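Long-range contacts in PHD-type domain-containing protein (Chaetomium thermophilum, PDB 6VHF), which joins the H3K4 methyltransferase complex COMPASS as Cfp1, here represented by its RbBP5-interacting domain, whose non-canonical zinc finger stabilises its integration there: residues K19-M30 with A69-Q77; M30-R41 with I56-V66. All coordinates share one frame; numbering follows the deposited sequence.

Contact 1. Residues K19-M30 with A69-Q77; sequences KLSEQIALCRQM and AHQFSLFLQ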
loop_
_atom_site.group_PDB
_atom_site.type_symbol
_atom_site.label_atom_id
_atom_site.label_comp_id
_atom_site.label_asym_id
_atom_site.label_seq_id
_atom_site.Cartn_x
_atom_site.Cartn_y
_atom_site.Cartn_z
ATOM N N LYS A 19 -0.503 11.364 -7.617
ATOM C CA LYS A 19 -1.284 10.614 -6.629
ATOM C C LYS A 19 -0.740 9.200 -6.463
ATOM O O LYS A 19 -0.691 8.669 -5.341
ATOM C CB LYS A 19 -2.771 10.546 -7.022
ATOM C CG LYS A 19 -3.459 11.895 -7.374
ATOM C CD LYS A 19 -5.015 11.820 -7.234
ATOM C CE LYS A 19 -5.752 12.837 -8.139
ATOM N NZ LYS A 19 -7.162 12.434 -8.477
ATOM N N LEU A 20 -0.336 8.571 -7.572
ATOM C CA LEU A 20 0.176 7.209 -7.500
ATOM C C LEU A 20 1.470 7.157 -6.705
ATOM O O LEU A 20 1.686 6.208 -5.947
ATOM C CB LEU A 20 0.385 6.638 -8.902
ATOM C CG LEU A 20 -0.884 6.428 -9.742
ATOM C CD1 LEU A 20 -0.526 6.197 -11.215
ATOM C CD2 LEU A 20 -1.681 5.255 -9.193
ATOM N N SER A 21 2.339 8.171 -6.858
ATOM C CA SER A 21 3.583 8.199 -6.094
ATOM C C SER A 21 3.318 8.378 -4.604
ATOM O O SER A 21 3.976 7.733 -3.770
ATOM C CB SER A 21 4.500 9.296 -6.609
ATOM O OG SER A 21 4.865 8.982 -7.932
ATOM N N GLU A 22 2.355 9.240 -4.255
ATOM C CA GLU A 22 1.949 9.386 -2.861
ATOM C C GLU A 22 1.343 8.091 -2.319
ATOM O O GLU A 22 1.576 7.723 -1.162
ATOM C CB GLU A 22 0.969 10.550 -2.732
ATOM C CG GLU A 22 1.630 11.918 -2.932
ATOM C CD GLU A 22 0.685 12.982 -3.498
ATOM O OE1 GLU A 22 1.198 13.969 -4.075
ATOM O OE2 GLU A 22 -0.562 12.843 -3.370
ATOM N N GLN A 23 0.580 7.369 -3.142
ATOM C CA GLN A 23 0.074 6.081 -2.673
ATOM C C GLN A 23 1.215 5.087 -2.423
ATOM O O GLN A 23 1.152 4.276 -1.486
ATOM C CB GLN A 23 -0.931 5.510 -3.673
ATOM C CG GLN A 23 -1.699 4.268 -3.179
ATOM C CD GLN A 23 -2.463 4.504 -1.869
ATOM O OE1 GLN A 23 -2.647 5.636 -1.439
ATOM N NE2 GLN A 23 -2.898 3.424 -1.232
ATOM N N ILE A 24 2.261 5.125 -3.251
ATOM C CA ILE A 24 3.382 4.217 -3.036
ATOM C C ILE A 24 4.094 4.561 -1.737
ATOM O O ILE A 24 4.473 3.663 -0.968
ATOM C CB ILE A 24 4.336 4.243 -4.238
ATOM C CG1 ILE A 24 3.750 3.421 -5.401
ATOM C CG2 ILE A 24 5.712 3.740 -3.836
ATOM C CD1 ILE A 24 4.504 3.540 -6.745
ATOM N N ALA A 25 4.281 5.861 -1.469
ATOM C CA ALA A 25 4.830 6.297 -0.185
ATOM C C ALA A 25 4.000 5.767 0.981
ATOM O O ALA A 25 4.551 5.238 1.964
ATOM C CB ALA A 25 4.903 7.824 -0.130
ATOM N N LEU A 26 2.673 5.894 0.889
ATOM C CA LEU A 26 1.816 5.330 1.927
ATOM C C LEU A 26 2.097 3.845 2.103
ATOM O O LEU A 26 2.184 3.364 3.233
ATOM C CB LEU A 26 0.341 5.563 1.600
ATOM C CG LEU A 26 -0.666 4.932 2.564
ATOM C CD1 LEU A 26 -0.308 5.267 4.022
ATOM C CD2 LEU A 26 -2.096 5.350 2.259
ATOM N N CYS A 27 2.286 3.124 0.989
ATOM C CA CYS A 27 2.532 1.688 1.020
ATOM C C CYS A 27 3.841 1.356 1.729
ATOM O O CYS A 27 3.920 0.369 2.477
ATOM C CB CYS A 27 2.548 1.132 -0.404
ATOM S SG CYS A 27 0.907 0.858 -1.151
ATOM N N ARG A 28 4.882 2.160 1.496
ATOM C CA ARG A 28 6.145 1.910 2.174
ATOM C C ARG A 28 5.985 2.057 3.682
ATOM O O ARG A 28 6.591 1.309 4.445
ATOM C CB ARG A 28 7.238 2.847 1.648
ATOM C CG ARG A 28 7.483 2.723 0.148
ATOM C CD ARG A 28 8.843 3.259 -0.322
ATOM N NE ARG A 28 8.897 3.231 -1.786
ATOM C CZ ARG A 28 9.311 2.187 -2.503
ATOM N NH1 ARG A 28 9.710 1.093 -1.875
ATOM N NH2 ARG A 28 9.316 2.223 -3.844
ATOM N N GLN A 29 5.151 3.004 4.120
ATOM C CA GLN A 29 4.867 3.187 5.535
ATOM C C GLN A 29 4.011 2.064 6.093
ATOM O O GLN A 29 4.152 1.717 7.271
ATOM C CB GLN A 29 4.164 4.515 5.769
ATOM C CG GLN A 29 5.070 5.697 5.579
ATOM C CD GLN A 29 4.317 6.995 5.645
ATOM O OE1 GLN A 29 4.531 7.883 4.830
ATOM N NE2 GLN A 29 3.412 7.111 6.618
ATOM N N MET A 30 3.115 1.492 5.283
ATOM C CA MET A 30 2.442 0.279 5.733
ATOM C C MET A 30 3.455 -0.840 5.960
ATOM O O MET A 30 3.338 -1.611 6.923
ATOM C CB MET A 30 1.368 -0.139 4.730
ATOM C CG MET A 30 0.222 0.875 4.570
ATOM S SD MET A 30 -0.725 1.141 6.109
ATOM C CE MET A 30 0.112 2.526 6.892
ATOM N N ALA A 69 -5.793 0.981 3.057
ATOM C CA ALA A 69 -4.763 1.433 2.125
ATOM C C ALA A 69 -4.741 0.550 0.882
ATOM O O ALA A 69 -4.618 1.048 -0.244
ATOM C CB ALA A 69 -3.398 1.450 2.813
ATOM N N HIS A 70 -4.902 -0.762 1.065
ATOM C CA HIS A 70 -4.937 -1.676 -0.074
ATOM C C HIS A 70 -6.130 -1.397 -0.980
ATOM O O HIS A 70 -6.038 -1.557 -2.204
ATOM C CB HIS A 70 -4.978 -3.120 0.410
ATOM C CG HIS A 70 -5.118 -4.122 -0.696
ATOM N ND1 HIS A 70 -4.234 -4.198 -1.752
ATOM C CD2 HIS A 70 -6.051 -5.079 -0.921
ATOM C CE1 HIS A 70 -4.611 -5.163 -2.574
ATOM N NE2 HIS A 70 -5.712 -5.710 -2.093
ATOM N N GLN A 71 -7.271 -1.014 -0.405
ATOM C CA GLN A 71 -8.432 -0.769 -1.250
ATOM C C GLN A 71 -8.234 0.495 -2.073
ATOM O O GLN A 71 -8.570 0.527 -3.262
ATOM C CB GLN A 71 -9.701 -0.680 -0.400
ATOM C CG GLN A 71 -10.988 -0.794 -1.212
ATOM C CD GLN A 71 -11.231 -2.200 -1.751
ATOM O OE1 GLN A 71 -10.843 -3.194 -1.130
ATOM N NE2 GLN A 71 -11.872 -2.287 -2.916
ATOM N N PHE A 72 -7.662 1.535 -1.457
ATOM C CA PHE A 72 -7.341 2.757 -2.184
ATOM C C PHE A 72 -6.365 2.498 -3.324
ATOM O O PHE A 72 -6.436 3.167 -4.364
ATOM C CB PHE A 72 -6.765 3.795 -1.223
ATOM C CG PHE A 72 -6.857 5.198 -1.731
ATOM C CD1 PHE A 72 -7.905 5.578 -2.554
ATOM C CD2 PHE A 72 -5.897 6.137 -1.398
ATOM C CE1 PHE A 72 -7.998 6.877 -3.030
ATOM C CE2 PHE A 72 -5.980 7.437 -1.870
ATOM C CZ PHE A 72 -7.031 7.808 -2.690
ATOM N N SER A 73 -5.445 1.539 -3.152
ATOM C CA SER A 73 -4.549 1.179 -4.248
ATOM C C SER A 73 -5.332 0.605 -5.412
ATOM O O SER A 73 -5.069 0.946 -6.574
ATOM C CB SER A 73 -3.491 0.180 -3.792
ATOM O OG SER A 73 -2.576 0.786 -2.899
ATOM N N LEU A 74 -6.306 -0.263 -5.113
ATOM C CA LEU A 74 -7.179 -0.802 -6.152
ATOM C C LEU A 74 -7.979 0.305 -6.848
ATOM O O LEU A 74 -8.136 0.287 -8.072
ATOM C CB LEU A 74 -8.102 -1.862 -5.541
ATOM C CG LEU A 74 -7.377 -2.991 -4.809
ATOM C CD1 LEU A 74 -8.319 -3.886 -4.039
ATOM C CD2 LEU A 74 -6.607 -3.809 -5.810
ATOM N N PHE A 75 -8.487 1.276 -6.086
ATOM C CA PHE A 75 -9.165 2.430 -6.680
ATOM C C PHE A 75 -8.269 3.133 -7.694
ATOM O O PHE A 75 -8.659 3.330 -8.847
ATOM C CB PHE A 75 -9.604 3.395 -5.572
ATOM C CG PHE A 75 -10.354 4.622 -6.056
ATOM C CD1 PHE A 75 -9.701 5.658 -6.731
ATOM C CD2 PHE A 75 -11.718 4.745 -5.812
ATOM C CE1 PHE A 75 -10.393 6.786 -7.157
ATOM C CE2 PHE A 75 -12.415 5.866 -6.236
ATOM C CZ PHE A 75 -11.749 6.887 -6.911
ATOM N N LEU A 76 -7.057 3.512 -7.278
ATOM C CA LEU A 76 -6.142 4.225 -8.158
ATOM C C LEU A 76 -5.655 3.373 -9.323
ATOM O O LEU A 76 -4.978 3.899 -10.207
ATOM C CB LEU A 76 -4.942 4.758 -7.361
ATOM C CG LEU A 76 -5.226 5.785 -6.253
ATOM C CD1 LEU A 76 -3.966 6.123 -5.478
ATOM C CD2 LEU A 76 -5.854 7.058 -6.802
ATOM N N GLN A 77 -5.979 2.090 -9.367
ATOM C CA GLN A 77 -5.596 1.280 -10.515
ATOM C C GLN A 77 -6.671 1.237 -11.591
ATOM O O GLN A 77 -6.388 0.794 -12.712
ATOM C CB GLN A 77 -5.246 -0.134 -10.065
ATOM C CG GLN A 77 -3.883 -0.230 -9.397
ATOM C CD GLN A 77 -3.657 -1.586 -8.779
ATOM O OE1 GLN A 77 -3.538 -1.719 -7.552
ATOM N NE2 GLN A 77 -3.612 -2.611 -9.618
#

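Contact 2. Residues M30-R41 with I56-V66; sequences MLQLIELAIARR and ICGYDTRLDTV. With ZN (zinc ion), chain B.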
loop_
_atom_site.group_PDB
_atom_site.type_symbol
_atom_site.label_atom_id
_atom_site.label_comp_id
_atom_site.label_asym_id
_atom_site.label_seq_id
_atom_site.Cartn_x
_atom_site.Cartn_y
_atom_site.Cartn_z
ATOM N N MET A 30 3.115 1.492 5.283
ATOM C CA MET A 30 2.442 0.279 5.733
ATOM C C MET A 30 3.455 -0.840 5.960
ATOM O O MET A 30 3.338 -1.611 6.923
ATOM C CB MET A 30 1.368 -0.139 4.730
ATOM C CG MET A 30 0.222 0.875 4.570
ATOM S SD MET A 30 -0.725 1.141 6.109
ATOM C CE MET A 30 0.112 2.526 6.892
ATOM N N LEU A 31 4.487 -0.920 5.116
ATOM C CA LEU A 31 5.512 -1.925 5.355
ATOM C C LEU A 31 6.232 -1.670 6.675
ATOM O O LEU A 31 6.537 -2.615 7.404
ATOM C CB LEU A 31 6.495 -1.995 4.195
ATOM C CG LEU A 31 5.846 -2.561 2.923
ATOM C CD1 LEU A 31 6.707 -2.343 1.670
ATOM C CD2 LEU A 31 5.503 -4.031 3.100
ATOM N N GLN A 32 6.476 -0.409 7.027
ATOM C CA GLN A 32 7.084 -0.152 8.332
ATOM C C GLN A 32 6.142 -0.543 9.459
ATOM O O GLN A 32 6.570 -1.148 10.456
ATOM C CB GLN A 32 7.472 1.313 8.479
ATOM C CG GLN A 32 8.429 1.840 7.428
ATOM C CD GLN A 32 8.920 3.225 7.792
ATOM O OE1 GLN A 32 8.319 4.225 7.413
ATOM N NE2 GLN A 32 9.998 3.289 8.559
ATOM N N LEU A 33 4.862 -0.191 9.329
ATOM C CA LEU A 33 3.878 -0.580 10.333
ATOM C C LEU A 33 3.869 -2.091 10.533
ATOM O O LEU A 33 3.878 -2.582 11.667
ATOM C CB LEU A 33 2.497 -0.086 9.910
ATOM C CG LEU A 33 1.312 -0.475 10.784
ATOM C CD1 LEU A 33 1.463 0.130 12.177
ATOM C CD2 LEU A 33 -0.008 -0.038 10.126
ATOM N N ILE A 34 3.864 -2.847 9.433
ATOM C CA ILE A 34 3.911 -4.302 9.527
ATOM C C ILE A 34 5.191 -4.747 10.224
ATOM O O ILE A 34 5.171 -5.628 11.095
ATOM C CB ILE A 34 3.788 -4.927 8.132
ATOM C CG1 ILE A 34 2.447 -4.562 7.491
ATOM C CG2 ILE A 34 3.919 -6.431 8.215
ATOM C CD1 ILE A 34 2.400 -4.921 5.999
ATOM N N GLU A 35 6.328 -4.154 9.850
ATOM C CA GLU A 35 7.565 -4.450 10.561
ATOM C C GLU A 35 7.448 -4.111 12.047
ATOM O O GLU A 35 7.895 -4.883 12.899
ATOM C CB GLU A 35 8.733 -3.689 9.933
ATOM C CG GLU A 35 10.001 -4.510 9.800
ATOM C CD GLU A 35 11.109 -3.784 9.025
ATOM O OE1 GLU A 35 12.140 -3.433 9.658
ATOM O OE2 GLU A 35 10.947 -3.566 7.791
ATOM N N LEU A 36 6.878 -2.950 12.385
ATOM C CA LEU A 36 6.744 -2.607 13.799
ATOM C C LEU A 36 5.882 -3.635 14.532
ATOM O O LEU A 36 6.183 -4.007 15.676
ATOM C CB LEU A 36 6.181 -1.195 13.958
ATOM C CG LEU A 36 5.627 -0.806 15.334
ATOM C CD1 LEU A 36 6.709 -0.855 16.401
ATOM C CD2 LEU A 36 4.990 0.564 15.303
ATOM N N ALA A 37 4.832 -4.130 13.872
ATOM C CA ALA A 37 3.956 -5.120 14.485
ATOM C C ALA A 37 4.699 -6.427 14.717
ATOM O O ALA A 37 4.627 -7.002 15.811
ATOM C CB ALA A 37 2.722 -5.347 13.607
ATOM N N ILE A 38 5.452 -6.885 13.712
ATOM C CA ILE A 38 6.268 -8.081 13.871
ATOM C C ILE A 38 7.242 -7.927 15.041
ATOM O O ILE A 38 7.344 -8.818 15.886
ATOM C CB ILE A 38 6.988 -8.405 12.552
ATOM C CG1 ILE A 38 5.997 -8.999 11.562
ATOM C CG2 ILE A 38 8.108 -9.404 12.777
ATOM C CD1 ILE A 38 6.404 -8.829 10.085
ATOM N N ALA A 39 7.940 -6.782 15.130
ATOM C CA ALA A 39 8.958 -6.582 16.168
ATOM C C ALA A 39 8.343 -6.532 17.562
ATOM O O ALA A 39 8.948 -7.005 18.529
ATOM C CB ALA A 39 9.741 -5.292 15.921
ATOM N N ARG A 40 7.178 -5.895 17.692
ATOM C CA ARG A 40 6.497 -5.830 18.979
ATOM C C ARG A 40 5.992 -7.199 19.394
ATOM O O ARG A 40 5.943 -7.508 20.590
ATOM C CB ARG A 40 5.336 -4.834 18.916
ATOM C CG ARG A 40 5.755 -3.383 18.870
ATOM C CD ARG A 40 4.520 -2.468 18.876
ATOM N NE ARG A 40 3.595 -2.835 19.941
ATOM C CZ ARG A 40 3.707 -2.403 21.197
ATOM N NH1 ARG A 40 4.692 -1.564 21.522
ATOM N NH2 ARG A 40 2.828 -2.796 22.116
ATOM N N ARG A 41 5.642 -8.031 18.415
ATOM C CA ARG A 41 5.254 -9.406 18.686
ATOM C C ARG A 41 6.444 -10.209 19.185
ATOM O O ARG A 41 6.345 -10.928 20.182
ATOM C CB ARG A 41 4.661 -10.033 17.419
ATOM C CG ARG A 41 4.222 -11.478 17.624
ATOM C CD ARG A 41 3.916 -12.219 16.321
ATOM N NE ARG A 41 3.570 -13.601 16.631
ATOM C CZ ARG A 41 4.411 -14.629 16.576
ATOM N NH1 ARG A 41 5.663 -14.455 16.166
ATOM N NH2 ARG A 41 3.991 -15.845 16.922
ATOM N N ILE A 56 1.319 -17.246 19.971
ATOM C CA ILE A 56 0.590 -15.981 20.022
ATOM C C ILE A 56 0.453 -15.388 18.622
ATOM O O ILE A 56 1.413 -15.371 17.840
ATOM C CB ILE A 56 1.301 -15.014 20.981
ATOM C CG1 ILE A 56 0.816 -15.230 22.410
ATOM C CG2 ILE A 56 1.132 -13.554 20.536
ATOM C CD1 ILE A 56 -0.645 -14.939 22.593
ATOM N N CYS A 57 -0.753 -14.908 18.298
ATOM C CA CYS A 57 -1.014 -14.292 16.997
ATOM C C CYS A 57 -0.184 -13.027 16.813
ATOM O O CYS A 57 0.694 -12.964 15.946
ATOM C CB CYS A 57 -2.500 -13.978 16.846
ATOM S SG CYS A 57 -2.876 -13.047 15.293
ATOM N N GLY A 58 -0.437 -12.013 17.643
ATOM C CA GLY A 58 0.380 -10.819 17.652
ATOM C C GLY A 58 -0.082 -9.710 16.723
ATOM O O GLY A 58 0.531 -8.635 16.719
ATOM N N TYR A 59 -1.143 -9.942 15.953
ATOM C CA TYR A 59 -1.704 -8.932 15.066
ATOM C C TYR A 59 -2.019 -7.653 15.829
ATOM O O TYR A 59 -2.699 -7.677 16.858
ATOM C CB TYR A 59 -2.965 -9.494 14.403
ATOM C CG TYR A 59 -3.595 -8.627 13.348
ATOM C CD1 TYR A 59 -4.602 -7.733 13.675
ATOM C CD2 TYR A 59 -3.212 -8.725 12.021
ATOM C CE1 TYR A 59 -5.198 -6.955 12.724
ATOM C CE2 TYR A 59 -3.809 -7.946 11.052
ATOM C CZ TYR A 59 -4.804 -7.058 11.409
ATOM O OH TYR A 59 -5.414 -6.257 10.454
ATOM N N ASP A 60 -1.506 -6.536 15.322
ATOM C CA ASP A 60 -1.762 -5.217 15.878
ATOM C C ASP A 60 -3.012 -4.607 15.242
ATOM O O ASP A 60 -3.214 -4.699 14.026
ATOM C CB ASP A 60 -0.554 -4.313 15.632
ATOM C CG ASP A 60 -0.543 -3.092 16.511
ATOM O OD1 ASP A 60 -1.489 -2.275 16.415
ATOM O OD2 ASP A 60 0.431 -2.936 17.288
ATOM N N THR A 61 -3.832 -3.953 16.077
ATOM C CA THR A 61 -5.086 -3.370 15.608
ATOM C C THR A 61 -4.851 -2.325 14.529
ATOM O O THR A 61 -5.704 -2.131 13.656
ATOM C CB THR A 61 -5.834 -2.722 16.772
ATOM O OG1 THR A 61 -5.881 -3.626 17.877
ATOM C CG2 THR A 61 -7.254 -2.362 16.364
ATOM N N ARG A 62 -3.716 -1.628 14.588
ATOM C CA ARG A 62 -3.421 -0.613 13.588
ATOM C C ARG A 62 -3.240 -1.214 12.205
ATOM O O ARG A 62 -3.353 -0.489 11.215
ATOM C CB ARG A 62 -2.172 0.166 13.989
ATOM C CG ARG A 62 -2.338 0.995 15.257
ATOM C CD ARG A 62 -0.994 1.500 15.735
ATOM N NE ARG A 62 -0.135 0.413 16.200
ATOM C CZ ARG A 62 1.027 0.613 16.814
ATOM N NH1 ARG A 62 1.452 1.853 17.011
ATOM N NH2 ARG A 62 1.763 -0.418 17.228
ATOM N N LEU A 63 -2.968 -2.521 12.112
ATOM C CA LEU A 63 -2.795 -3.159 10.814
ATOM C C LEU A 63 -4.077 -3.165 9.989
ATOM O O LEU A 63 -4.031 -3.526 8.809
ATOM C CB LEU A 63 -2.276 -4.591 10.981
ATOM C CG LEU A 63 -0.858 -4.704 11.573
ATOM C CD1 LEU A 63 -0.511 -6.134 11.959
ATOM C CD2 LEU A 63 0.198 -4.152 10.626
ATOM N N ASP A 64 -5.213 -2.771 10.571
ATOM C CA ASP A 64 -6.423 -2.632 9.776
ATOM C C ASP A 64 -6.303 -1.486 8.781
ATOM O O ASP A 64 -6.933 -1.530 7.719
ATOM C CB ASP A 64 -7.623 -2.433 10.690
ATOM C CG ASP A 64 -7.875 -3.632 11.568
ATOM O OD1 ASP A 64 -7.199 -4.669 11.374
ATOM O OD2 ASP A 64 -8.733 -3.534 12.462
ATOM N N THR A 65 -5.497 -0.465 9.109
ATOM C CA THR A 65 -5.147 0.574 8.143
ATOM C C THR A 65 -4.643 -0.025 6.838
ATOM O O THR A 65 -4.959 0.474 5.754
ATOM C CB THR A 65 -4.085 1.493 8.741
ATOM O OG1 THR A 65 -4.496 1.886 10.051
ATOM C CG2 THR A 65 -3.915 2.736 7.900
ATOM N N VAL A 66 -3.859 -1.104 6.925
ATOM C CA VAL A 66 -3.340 -1.740 5.720
ATOM C C VAL A 66 -4.482 -2.194 4.827
ATOM O O VAL A 66 -4.389 -2.105 3.597
ATOM C CB VAL A 66 -2.406 -2.908 6.094
ATOM C CG1 VAL A 66 -2.029 -3.709 4.865
ATOM C CG2 VAL A 66 -1.183 -2.389 6.791
HETATM ZN ZN ZN B . -5.273 -12.887 15.562
HETATM O O HOH W 1 2.302 -6.738 17.364
HETATM O O HOH W 2 1.707 -4.521 18.888
#

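Contact 1. Residues K19-M30 with A69-Q77
Gln-23 reaches across to helix 64-77 and makes the one hydrogen bond between the two segments. Its NE2 donates to Ser-73 OG over 3.1 Å, with an N-H...O angle of 165°, and the hydroxyl oxygen lies close to the plane of the amide. The thiol of Cys-27 also faces this hydroxyl, but Cys-27 SG and Ser-73 OG are 3.9 Å apart, a plain approach without a bond. CG of Gln-23 stands anti to the backbone N (chi1 -171°), which carries the chain across the gap, and a bend at chi2 then turns the amide along the neighbouring helix. The same NE2 also passes 3.1 Å from Ala-69 O, but the angle there is too poor for a second bond. At the other end of the amide, OE1 sits 3.3 Å from Phe-72 CD2, the amide and ring planes being almost perpendicular.

Gln-23 acts as a knob in a hole formed by Ala-69, Phe-72, Ser-73 and Leu-76, a single knobs-into-holes element, as in coiled coils, here between two helices of a small bundle. The two helices run nearly antiparallel, at 157°, and their axes approach to 10.5 Å. Helix 141-177 packs as the third member: Leu-20 touches Leu-163 on it, and His-70 ND1 is hydrogen-bonded to Asp-152 OD2.

The apolar contacts extend towards both ends of the interface. Leu-76 lays CD1 against the aliphatic part of Gln-23, 3.6 Å from its CB. The Leu-20 and Leu-76 side chains lie alongside each other, pointing opposite ways, with Leu-20 CD2 3.8 Å from Leu-76 CB. At the far end the small methyl group of Ala-69 is met by two longer side chains, Leu-26 through CD2 and Met-30 through CG, each of these two atoms lying 4.1 Å from Ala-69 CB.

Contact 2. Residues M30-R41 with I56-V66
The zinc finger is tied to helix 4-46 by Arg-41, which grips the backbone leading into the metal ligand Cys-57. CG anti to the backbone N (chi1 -180°) and an extended chain to NE carry the guanidinium past Gly-58 to the carbonyl oxygen of Ile-56, which lies at its edge, in plane. NE donates over 3.0 Å and NH2 over 2.8 Å to that one oxygen. NE also makes a weak bond to Cys-57 O. A methionine in place of Arg-41 would probably leave Ile-56 O without both donors and the peptide before the zinc ligand freer to shift. Gly-58 passes against Arg-41 CG, where a CB would clash. Cys-57 SG binds the zinc ion at 2.4 Å, and Cys-130, Cys-135 and His-138 complete the site.

Asp-60 opens an Asx turn: its OD1 takes the backbone N-H of Arg-62, whose guanidinium forms a salt bridge from above the carboxylate plane, NE to OD1 and NH2 to OD2. A water links Asp-60 OD2 to Arg-40 NE, while Arg-40 NH2 bonds Pro-124 O. Leu-63 fills the apolar centre, its CD1 lying 3.7 Å from Ala-37 CB and its CD2 3.8 Å from Leu-33 CG. Val-66 CG2 comes within 3.6 Å of Met-30 SD. Helix 141-177 lies alongside both segments, with Ile-34 packing on Leu-145 and Leu-63 on Trp-141.

In the fold
Both contacts join helix 4-46 to helix 64-77 or to the loop that leads into it, and their centres lie about 18 Å apart. The chain runs along helix 4-46 through the first side of contact 1 and then of contact 2, the two meeting at Met-30. It then turns back, so that residues 56-66 close contact 2 before residues 69-77 close contact 1. Contact 1 is plain helix-helix packing near the centre of the chain, whereas contact 2 extends the same interface to the zinc site. With helix 141-177 packed beside both, the zinc finger of this domain is anchored at one end of an elongated helical bundle.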